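Local structure of CCR4-not transcription complex subunit 1 (Chaetomium thermophilum var. thermophilum DSM 1495, 6H3Z) at residues A[135-140]-A[155-160]; A[163-168]-A[200-205]. The protein probably serves as an adaptor and core component of the CCR4-NOT mRNA deadenylase complex, to which this chain contributes a MIF4G-like domain. All blocks are in the same frame, centred on the assembly; numbering follows the deposited sequence.

Contact 1 of 2, residues A[135-140]-A[155-160]; sequences HLFLSL and KNIDMA
In the all-helical MIF4G-like domain of NOT1, the linker ahead of helix 140-146 rests on helix 154-166 through Leu138, Phe137 and His135, which meet Ile157 and Ala160. Ala160 CB points at the linker and reaches two parts of it: it lies 3.5 Å from the backbone N of His135 and 3.8 Å from Leu138 CD1. The other methyl of Leu138, CD2, is likewise near Ala160 CB, and 4.0 Å from the carbonyl O of Ile157, so the fork spans Ile157 and Ala160. Phe137 touches with the root of its side chain: its CB is 3.7 Å from Ile157 CG1, which also approaches the ring obliquely. Chi1 of -74° sets Ile157 CG1 beside its own backbone N; CD1, placed by chi2 (162°), is 3.9 Å from Phe137 CB. Ile143 of helix 140-146 touches both Phe137 and Ile157, while Phe175 of helix 172-183 packs on Leu138. The backbone turns sharply at Leu138, where Phe137 O accepts Ser139 N at 2.7 Å; Ser139 is then at the N-cap position of helix 140-146. This inverse gamma turn centred on Leu138 leads directly to the N-cap position of the helix.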
loop_
_atom_site.group_PDB
_atom_site.type_symbol
_atom_site.label_atom_id
_atom_site.label_comp_id
_atom_site.label_asym_id
_atom_site.label_seq_id
_atom_site.Cartn_x
_atom_site.Cartn_y
_atom_site.Cartn_z
ATOM N N HIS A 135 -3.861 -11.382 0.920
ATOM C CA HIS A 135 -2.659 -11.616 1.723
ATOM C C HIS A 135 -1.490 -10.684 1.392
ATOM O O HIS A 135 -0.611 -10.494 2.237
ATOM C CB HIS A 135 -2.218 -13.085 1.666
ATOM C CG HIS A 135 -1.739 -13.527 0.325
ATOM N ND1 HIS A 135 -2.601 -14.090 -0.602
ATOM C CD2 HIS A 135 -0.490 -13.492 -0.201
ATOM C CE1 HIS A 135 -1.846 -14.400 -1.647
ATOM N NE2 HIS A 135 -0.578 -14.030 -1.465
ATOM N N LEU A 136 -1.484 -10.095 0.183
ATOM C CA LEU A 136 -0.440 -9.164 -0.240
ATOM C C LEU A 136 -0.455 -7.894 0.579
ATOM O O LEU A 136 0.577 -7.266 0.760
ATOM C CB LEU A 136 -0.596 -8.803 -1.714
ATOM C CG LEU A 136 -0.215 -9.884 -2.711
ATOM C CD1 LEU A 136 -0.692 -9.513 -4.088
ATOM C CD2 LEU A 136 1.297 -10.135 -2.722
ATOM N N PHE A 137 -1.633 -7.520 1.079
ATOM C CA PHE A 137 -1.847 -6.305 1.860
ATOM C C PHE A 137 -1.671 -6.536 3.330
ATOM O O PHE A 137 -1.700 -5.566 4.084
ATOM C CB PHE A 137 -3.229 -5.711 1.563
ATOM C CG PHE A 137 -3.430 -5.441 0.101
ATOM C CD1 PHE A 137 -2.964 -4.267 -0.472
ATOM C CD2 PHE A 137 -4.032 -6.386 -0.717
ATOM C CE1 PHE A 137 -3.124 -4.025 -1.830
ATOM C CE2 PHE A 137 -4.182 -6.154 -2.081
ATOM C CZ PHE A 137 -3.732 -4.969 -2.628
ATOM N N LEU A 138 -1.432 -7.800 3.736
ATOM C CA LEU A 138 -1.262 -8.160 5.135
ATOM C C LEU A 138 0.101 -7.740 5.682
ATOM O O LEU A 138 0.886 -8.577 6.133
ATOM C CB LEU A 138 -1.572 -9.643 5.401
ATOM C CG LEU A 138 -3.026 -10.123 5.165
ATOM C CD1 LEU A 138 -3.272 -11.388 5.897
ATOM C CD2 LEU A 138 -4.068 -9.093 5.607
ATOM N N SER A 139 0.335 -6.403 5.665
ATOM C CA SER A 139 1.483 -5.622 6.116
ATOM C C SER A 139 0.901 -4.294 6.609
ATOM O O SER A 139 0.382 -3.516 5.810
ATOM C CB SER A 139 2.464 -5.385 4.961
ATOM O OG SER A 139 3.531 -4.497 5.274
ATOM N N LEU A 140 0.938 -4.063 7.926
ATOM C CA LEU A 140 0.409 -2.846 8.546
ATOM C C LEU A 140 1.025 -1.568 7.970
ATOM O O LEU A 140 0.295 -0.609 7.740
ATOM C CB LEU A 140 0.569 -2.871 10.079
ATOM C CG LEU A 140 -0.249 -3.915 10.854
ATOM C CD1 LEU A 140 0.292 -4.088 12.227
ATOM C CD2 LEU A 140 -1.729 -3.560 10.921
ATOM N N LYS A 155 -12.909 -6.219 1.939
ATOM C CA LYS A 155 -13.419 -7.599 1.858
ATOM C C LYS A 155 -12.239 -8.581 1.648
ATOM O O LYS A 155 -12.123 -9.555 2.399
ATOM C CB LYS A 155 -14.533 -7.790 0.800
ATOM C CG LYS A 155 -15.004 -9.257 0.749
ATOM C CD LYS A 155 -16.186 -9.580 -0.176
ATOM C CE LYS A 155 -16.329 -11.080 -0.501
ATOM N NZ LYS A 155 -16.742 -11.950 0.661
ATOM N N ASN A 156 -11.340 -8.280 0.676
ATOM C CA ASN A 156 -10.163 -9.095 0.360
ATOM C C ASN A 156 -9.244 -9.183 1.558
ATOM O O ASN A 156 -8.836 -10.292 1.913
ATOM C CB ASN A 156 -9.395 -8.532 -0.836
ATOM C CG ASN A 156 -9.999 -8.783 -2.187
ATOM O OD1 ASN A 156 -11.125 -9.280 -2.332
ATOM N ND2 ASN A 156 -9.248 -8.423 -3.214
ATOM N N ILE A 157 -8.923 -8.023 2.183
ATOM C CA ILE A 157 -8.061 -7.944 3.366
ATOM C C ILE A 157 -8.683 -8.769 4.508
ATOM O O ILE A 157 -7.964 -9.556 5.137
ATOM C CB ILE A 157 -7.757 -6.454 3.758
ATOM C CG1 ILE A 157 -6.757 -5.817 2.779
ATOM C CG2 ILE A 157 -7.259 -6.307 5.193
ATOM C CD1 ILE A 157 -6.707 -4.323 2.787
ATOM N N ASP A 158 -10.026 -8.609 4.740
ATOM C CA ASP A 158 -10.774 -9.323 5.787
ATOM C C ASP A 158 -10.676 -10.813 5.594
ATOM O O ASP A 158 -10.332 -11.517 6.539
ATOM C CB ASP A 158 -12.253 -8.905 5.832
ATOM C CG ASP A 158 -13.081 -9.589 6.913
ATOM O OD1 ASP A 158 -12.527 -9.891 7.979
ATOM O OD2 ASP A 158 -14.306 -9.716 6.733
ATOM N N MET A 159 -10.948 -11.283 4.368
ATOM C CA MET A 159 -10.895 -12.693 4.000
ATOM C C MET A 159 -9.511 -13.322 4.219
ATOM O O MET A 159 -9.416 -14.482 4.631
ATOM C CB MET A 159 -11.364 -12.872 2.553
ATOM C CG MET A 159 -12.857 -12.734 2.376
ATOM S SD MET A 159 -13.862 -13.783 3.480
ATOM C CE MET A 159 -13.494 -15.438 2.825
ATOM N N ALA A 160 -8.452 -12.538 3.947
ATOM C CA ALA A 160 -7.047 -12.910 4.072
ATOM C C ALA A 160 -6.660 -13.186 5.515
ATOM O O ALA A 160 -6.047 -14.222 5.778
ATOM C CB ALA A 160 -6.163 -11.818 3.486
#

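Contact 2 of 2, residues A[163-168]-A[200-205]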
loop_
_atom_site.group_PDB
_atom_site.type_symbol
_atom_site.label_atom_id
_atom_site.label_comp_id
_atom_site.label_asym_id
_atom_site.label_seq_id
_atom_site.Cartn_x
_atom_site.Cartn_y
_atom_site.Cartn_z
ATOM N N LYS A 163 -8.474 -16.263 6.953
ATOM C CA LYS A 163 -7.763 -17.501 6.610
ATOM C C LYS A 163 -6.559 -17.732 7.534
ATOM O O LYS A 163 -6.417 -18.841 8.046
ATOM C CB LYS A 163 -7.330 -17.534 5.133
ATOM C CG LYS A 163 -6.879 -18.931 4.673
ATOM C CD LYS A 163 -6.424 -18.973 3.220
ATOM C CE LYS A 163 -6.270 -20.385 2.689
ATOM N NZ LYS A 163 -5.731 -20.411 1.297
ATOM N N ALA A 164 -5.722 -16.690 7.770
ATOM C CA ALA A 164 -4.560 -16.776 8.653
ATOM C C ALA A 164 -4.954 -17.159 10.082
ATOM O O ALA A 164 -4.307 -18.037 10.666
ATOM C CB ALA A 164 -3.794 -15.473 8.655
ATOM N N LEU A 165 -6.047 -16.553 10.617
ATOM C CA LEU A 165 -6.587 -16.834 11.956
ATOM C C LEU A 165 -7.104 -18.288 12.066
ATOM O O LEU A 165 -6.886 -18.936 13.095
ATOM C CB LEU A 165 -7.691 -15.830 12.333
ATOM C CG LEU A 165 -7.273 -14.382 12.537
ATOM C CD1 LEU A 165 -8.421 -13.459 12.272
ATOM C CD2 LEU A 165 -6.736 -14.143 13.925
ATOM N N GLU A 166 -7.779 -18.787 10.999
ATOM C CA GLU A 166 -8.288 -20.162 10.869
ATOM C C GLU A 166 -7.084 -21.126 10.882
ATOM O O GLU A 166 -7.096 -22.136 11.594
ATOM C CB GLU A 166 -9.065 -20.331 9.538
ATOM C CG GLU A 166 -10.500 -19.817 9.535
ATOM C CD GLU A 166 -11.190 -19.779 8.181
ATOM O OE1 GLU A 166 -10.589 -20.233 7.178
ATOM O OE2 GLU A 166 -12.337 -19.276 8.125
ATOM N N GLN A 167 -6.027 -20.762 10.121
ATOM C CA GLN A 167 -4.768 -21.492 9.995
ATOM C C GLN A 167 -3.933 -21.395 11.282
ATOM O O GLN A 167 -2.869 -22.020 11.370
ATOM C CB GLN A 167 -3.958 -20.936 8.815
ATOM C CG GLN A 167 -4.461 -21.371 7.440
ATOM C CD GLN A 167 -3.850 -20.572 6.305
ATOM O OE1 GLN A 167 -3.326 -19.457 6.471
ATOM N NE2 GLN A 167 -3.932 -21.120 5.105
ATOM N N ARG A 168 -4.405 -20.601 12.271
ATOM C CA ARG A 168 -3.756 -20.362 13.572
ATOM C C ARG A 168 -2.330 -19.817 13.394
ATOM O O ARG A 168 -1.438 -20.112 14.192
ATOM C CB ARG A 168 -3.818 -21.600 14.512
ATOM C CG ARG A 168 -5.210 -22.235 14.699
ATOM C CD ARG A 168 -6.179 -21.313 15.408
ATOM N NE ARG A 168 -7.395 -21.980 15.852
ATOM C CZ ARG A 168 -8.623 -21.629 15.481
ATOM N NH1 ARG A 168 -8.809 -20.613 14.645
ATOM N NH2 ARG A 168 -9.676 -22.291 15.944
ATOM N N LEU A 200 -13.073 -11.096 12.632
ATOM C CA LEU A 200 -13.639 -11.069 13.969
ATOM C C LEU A 200 -14.119 -12.461 14.387
ATOM O O LEU A 200 -13.776 -12.909 15.479
ATOM C CB LEU A 200 -14.791 -10.060 14.031
ATOM C CG LEU A 200 -15.683 -10.143 15.264
ATOM C CD1 LEU A 200 -15.021 -9.474 16.457
ATOM C CD2 LEU A 200 -17.047 -9.557 14.989
ATOM N N GLU A 201 -14.857 -13.157 13.506
ATOM C CA GLU A 201 -15.377 -14.507 13.765
ATOM C C GLU A 201 -14.262 -15.518 13.939
ATOM O O GLU A 201 -14.241 -16.228 14.955
ATOM C CB GLU A 201 -16.351 -14.953 12.674
ATOM C CG GLU A 201 -17.617 -14.121 12.654
ATOM C CD GLU A 201 -18.745 -14.718 11.858
ATOM O OE1 GLU A 201 -18.469 -15.502 10.920
ATOM O OE2 GLU A 201 -19.913 -14.441 12.211
ATOM N N ALA A 202 -13.311 -15.537 12.974
ATOM C CA ALA A 202 -12.127 -16.394 12.958
ATOM C C ALA A 202 -11.323 -16.240 14.255
ATOM O O ALA A 202 -10.925 -17.245 14.863
ATOM C CB ALA A 202 -11.257 -16.032 11.761
ATOM N N ALA A 203 -11.126 -14.967 14.686
ATOM C CA ALA A 203 -10.401 -14.583 15.889
ATOM C C ALA A 203 -11.173 -14.988 17.124
ATOM O O ALA A 203 -10.564 -15.490 18.063
ATOM C CB ALA A 203 -10.150 -13.091 15.895
ATOM N N TRP A 204 -12.510 -14.806 17.124
ATOM C CA TRP A 204 -13.336 -15.186 18.267
ATOM C C TRP A 204 -13.309 -16.699 18.496
ATOM O O TRP A 204 -13.193 -17.148 19.635
ATOM C CB TRP A 204 -14.776 -14.695 18.107
ATOM C CG TRP A 204 -15.482 -14.645 19.426
ATOM C CD1 TRP A 204 -16.306 -15.600 19.955
ATOM C CD2 TRP A 204 -15.282 -13.670 20.460
ATOM N NE1 TRP A 204 -16.690 -15.241 21.230
ATOM C CE2 TRP A 204 -16.063 -14.067 21.571
ATOM C CE3 TRP A 204 -14.554 -12.466 20.540
ATOM C CZ2 TRP A 204 -16.116 -13.317 22.755
ATOM C CZ3 TRP A 204 -14.625 -11.716 21.706
ATOM C CH2 TRP A 204 -15.405 -12.138 22.794
ATOM N N ALA A 205 -13.398 -17.470 17.401
ATOM C CA ALA A 205 -13.360 -18.923 17.398
ATOM C C ALA A 205 -12.079 -19.438 18.063
ATOM O O ALA A 205 -12.147 -20.373 18.868
ATOM C CB ALA A 205 -13.453 -19.433 15.968
#
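Leu165, in the last turn of helix 154-166, packs on Ala202 and Ala203 of helix 197-209, a helix-helix contact within the NOT1 MIF4G-like domain. Its CB points at the partner helix and meets Ala202 CB at 3.6 Å, the closest approach between the segments. With chi1 at -67°, CG lies beside the backbone N, and the two methyls beyond it fork toward Ala203: CD1 is 4.0 Å and CD2 4.1 Å from Ala203 CB. CD1 also stays 3.9 Å from Ala202 CB, so this methyl is shared by both alanines. The small side chains let the backbones come near, the CA atoms of Leu165 and Ala202 being 5.6 Å apart. Leu176 of helix 172-183 touches both Leu165 and Ala203. At the helix end, Arg168 has positive phi in a Schellman motif. Its side chain bends at chi2, and the guanidinium reaches Trp206 as a cation-pi partner, while NE forms a salt bridge with Glu209; both partners lie on helix 197-209. The guanidinium also turns back to its own helix: Arg168 NH1 donates to Leu165 O at 3.0 Å, with an N-H...O angle of 161° and the oxygen only 5° out of the guanidinium plane.

Overall arrangement
Helix 154-166 is common to both contacts, whose centres are about 13 Å apart. Contact 1 uses its first half, at 155-160, against the linker that precedes helix 140-146; contact 2 uses its final turn and the residues just after it, against helix 197-209. The two follow in series along the chain and meet through sequence alone, without a further touch between their segments. Helix 172-183 borders both, through Phe175 in contact 1 and Leu176 in contact 2. Their centres lie on the same side of the chain's centre, about 11 Å and 23 Å from it, so contact 2 is the more peripheral. The sodium ion site involves Ala43 and Ala46, which belong to neither contact.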